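Local structure of alanine racemase (Acinetobacter baumannii, 4QHR) at residues 12-17 and 46-51. The protein belongs to the alanine racemase family of fold-type III enzymes, which pair an N-terminal TIM-like barrel with a C-terminal domain built mainly of beta strands. Residues are numbered along the deposited sequence; the frame is centred on the assembly and turned at random.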
ATOM      1  N   ALA A  12       6.042  21.681   8.575  1.00 10.35           N
ATOM      2  CA  ALA A  12       6.659  20.634   9.356  1.00  9.72           C
ATOM      3  C   ALA A  12       7.863  20.097   8.623  1.00  9.44           C
ATOM      4  O   ALA A  12       8.880  19.845   9.243  1.00  9.38           O
ATOM      5  CB  ALA A  12       5.633  19.542   9.638  1.00  9.54           C
ATOM      6  N   LEU A  13       7.754  19.858   7.311  1.00  9.23           N
ATOM      7  CA  LEU A  13       8.926  19.439   6.532  1.00  9.68           C
ATOM      8  C   LEU A  13      10.090  20.418   6.687  1.00 10.11           C
ATOM      9  O   LEU A  13      11.225  19.987   6.860  1.00  9.57           O
ATOM     10  CB  LEU A  13       8.638  19.329   5.035  1.00  9.45           C
ATOM     11  CG  LEU A  13       7.832  18.135   4.594  1.00  9.36           C
ATOM     12  CD1 LEU A  13       7.198  18.394   3.235  1.00  9.79           C
ATOM     13  CD2 LEU A  13       8.735  16.914   4.516  1.00  9.31           C
ATOM     14  N   GLN A  14       9.801  21.721   6.607  1.00 10.65           N
ATOM     15  CA  GLN A  14      10.862  22.738   6.751  1.00 12.19           C
ATOM     16  C   GLN A  14      11.462  22.668   8.123  1.00 11.27           C
ATOM     17  O   GLN A  14      12.648  22.813   8.316  1.00 10.96           O
ATOM     18  CB  GLN A  14      10.358  24.169   6.529  1.00 14.03           C
ATOM     19  CG  GLN A  14       9.830  24.399   5.146  1.00 16.49           C
ATOM     20  CD  GLN A  14       9.263  25.795   4.941  1.00 19.15           C
ATOM     21  OE1 GLN A  14       8.506  26.315   5.754  1.00 20.69           O
ATOM     22  NE2 GLN A  14       9.614  26.393   3.824  1.00 22.23           N
ATOM     23  N   TYR A  15      10.620  22.477   9.101  1.00 11.42           N
ATOM     24  CA  TYR A  15      11.083  22.423  10.483  1.00 11.45           C
ATOM     25  C   TYR A  15      12.048  21.232  10.739  1.00 10.81           C
ATOM     26  O   TYR A  15      13.059  21.356  11.430  1.00 10.79           O
ATOM     27  CB  TYR A  15       9.854  22.319  11.400  1.00 12.30           C
ATOM     28  CG  TYR A  15      10.165  22.329  12.842  1.00 13.16           C
ATOM     29  CD1 TYR A  15      10.484  21.145  13.521  1.00 13.38           C
ATOM     30  CD2 TYR A  15      10.150  23.520  13.558  1.00 13.52           C
ATOM     31  CE1 TYR A  15      10.774  21.171  14.876  1.00 14.83           C
ATOM     32  CE2 TYR A  15      10.421  23.536  14.904  1.00 14.26           C
ATOM     33  CZ  TYR A  15      10.733  22.370  15.555  1.00 15.07           C
ATOM     34  OH  TYR A  15      11.003  22.394  16.896  1.00 17.44           O
ATOM     35  N   ASN A  16      11.683  20.072  10.212  1.00  9.78           N
ATOM     36  CA  ASN A  16      12.477  18.862  10.426  1.00  9.04           C
ATOM     37  C   ASN A  16      13.772  18.954   9.658  1.00  8.62           C
ATOM     38  O   ASN A  16      14.799  18.488  10.119  1.00  8.56           O
ATOM     39  CB  ASN A  16      11.651  17.675   9.941  1.00  8.80           C
ATOM     40  CG  ASN A  16      10.375  17.489  10.728  1.00  8.39           C
ATOM     41  OD1 ASN A  16      10.288  17.895  11.907  1.00  8.69           O
ATOM     42  ND2 ASN A  16       9.396  16.846  10.117  1.00  7.96           N
ATOM     43  N   LEU A  17      13.739  19.569   8.472  1.00  8.79           N
ATOM     44  CA  LEU A  17      14.990  19.804   7.728  1.00  9.18           C
ATOM     45  C   LEU A  17      15.918  20.718   8.553  1.00  9.95           C
ATOM     46  O   LEU A  17      17.146  20.491   8.618  1.00  9.80           O
ATOM     47  CB  LEU A  17      14.715  20.399   6.361  1.00  9.10           C
ATOM     48  CG  LEU A  17      15.946  20.699   5.502  1.00  9.03           C
ATOM     49  CD1 LEU A  17      16.889  19.525   5.349  1.00  8.80           C
ATOM     50  CD2 LEU A  17      15.536  21.209   4.147  1.00  9.44           C
ATOM     51  N   LEU A  46       9.312  18.733  -2.281  1.00 12.85           N
ATOM     52  CA  LEU A  46      10.590  19.272  -2.774  1.00 12.53           C
ATOM     53  C   LEU A  46      10.697  20.769  -2.442  1.00 12.23           C
ATOM     54  O   LEU A  46      11.751  21.217  -1.972  1.00 12.53           O
ATOM     55  CB  LEU A  46      10.762  19.048  -4.263  1.00 12.72           C
ATOM     56  CG  LEU A  46      10.827  17.608  -4.767  1.00 12.91           C
ATOM     57  CD1 LEU A  46      10.931  17.551  -6.291  1.00 13.25           C
ATOM     58  CD2 LEU A  46      11.995  16.869  -4.136  1.00 13.00           C
ATOM     59  N   ALA A  47       9.624  21.538  -2.671  1.00 12.07           N
ATOM     60  CA  ALA A  47       9.665  22.992  -2.378  1.00 12.18           C
ATOM     61  C   ALA A  47       9.940  23.201  -0.913  1.00 11.59           C
ATOM     62  O   ALA A  47      10.802  23.981  -0.552  1.00 11.78           O
ATOM     63  CB  ALA A  47       8.368  23.682  -2.790  1.00 12.48           C
ATOM     64  N   ALA A  48       9.228  22.470  -0.052  1.00 11.29           N
ATOM     65  CA  ALA A  48       9.461  22.588   1.408  1.00 11.50           C
ATOM     66  C   ALA A  48      10.878  22.208   1.811  1.00 11.41           C
ATOM     67  O   ALA A  48      11.376  22.667   2.851  1.00 12.69           O
ATOM     68  CB  ALA A  48       8.496  21.735   2.184  1.00 11.39           C
ATOM     69  N   LEU A  49      11.491  21.337   1.036  1.00 10.74           N
ATOM     70  CA  LEU A  49      12.858  20.861   1.317  1.00 11.32           C
ATOM     71  C   LEU A  49      13.933  21.549   0.396  1.00 11.93           C
ATOM     72  O   LEU A  49      15.063  21.083   0.294  1.00 11.13           O
ATOM     73  CB  LEU A  49      12.917  19.335   1.160  1.00 11.04           C
ATOM     74  CG  LEU A  49      12.013  18.511   2.085  1.00 11.03           C
ATOM     75  CD1 LEU A  49      12.007  17.051   1.647  1.00 10.86           C
ATOM     76  CD2 LEU A  49      12.510  18.637   3.523  1.00 11.14           C
ATOM     77  N   ASN A  50      13.577  22.665  -0.225  1.00 13.23           N
ATOM     78  CA  ASN A  50      14.478  23.310  -1.176  1.00 16.18           C
ATOM     79  C   ASN A  50      15.804  23.806  -0.629  1.00 16.52           C
ATOM     80  O   ASN A  50      16.745  24.005  -1.396  1.00 20.01           O
ATOM     81  CB  ASN A  50      13.767  24.405  -1.983  1.00 17.76           C
ATOM     82  CG  ASN A  50      13.415  25.597  -1.178  1.00 20.94           C
ATOM     83  OD1 ASN A  50      14.037  25.906  -0.175  1.00 27.05           O
ATOM     84  ND2 ASN A  50      12.385  26.292  -1.602  1.00 24.91           N
ATOM     85  N   ALA A  51      15.900  24.001   0.669  1.00 15.96           N
ATOM     86  CA  ALA A  51      17.178  24.342   1.281  1.00 16.36           C
ATOM     87  C   ALA A  51      18.163  23.179   1.340  1.00 15.42           C
ATOM     88  O   ALA A  51      19.283  23.380   1.746  1.00 17.57           O
ATOM     89  CB  ALA A  51      16.975  24.859   2.660  1.00 15.85           C
TER
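Leu-13, Gln-14 and Leu-17, on helix 10-23 in the outer helical layer of the alpha/beta barrel, pack against Ala-48, Leu-49 and Ala-51 in the loop that leads from helix 42-45 into strand 54-57. The backbones come closest where Gln-14 passes Ala-48, their CA atoms 5.5 Å apart, a close approach consistent with the small side chain of Ala-48. That methyl points at the helix and lies against Leu-13, its CB being 3.7 Å from both CB and CD1 of the leucine. One helical turn on, Leu-17 carries its CG anti to the backbone N (chi1 179°), and its CD2 lies 3.9 Å from Leu-49 O and also touches CB of Ala-51. Leu-49 answers from the loop: its CD2 methyl enters between the two helix leucines, 4.0 Å from Leu-17 CB and 3.8 Å from Leu-13 O, a carbonyl already engaged by Leu-17 N within the helix. At the more exposed border CG of Gln-14 rests against the backbone carbonyl of Ala-48, 3.3 Å from its O. The loop is bent by a type I beta turn from Ala-47 to Asn-50, closed by the hydrogen bond from Asn-50 N to Ala-47 O. Leu-49 O also accepts a hydrogen bond from Ser-52 OG, shortly before strand 54-57. Leu-17 also touches Ile-29 and Ser-31 of strand 28-32, whereas Leu-49 reaches Phe-55 of strand 54-57, so the leucines also pack on two neighbouring strands of the parallel sheet. A helix and an alpha-to-beta loop thus meet over two adjacent parallel strands, as in the outer layer of a TIM-type barrel.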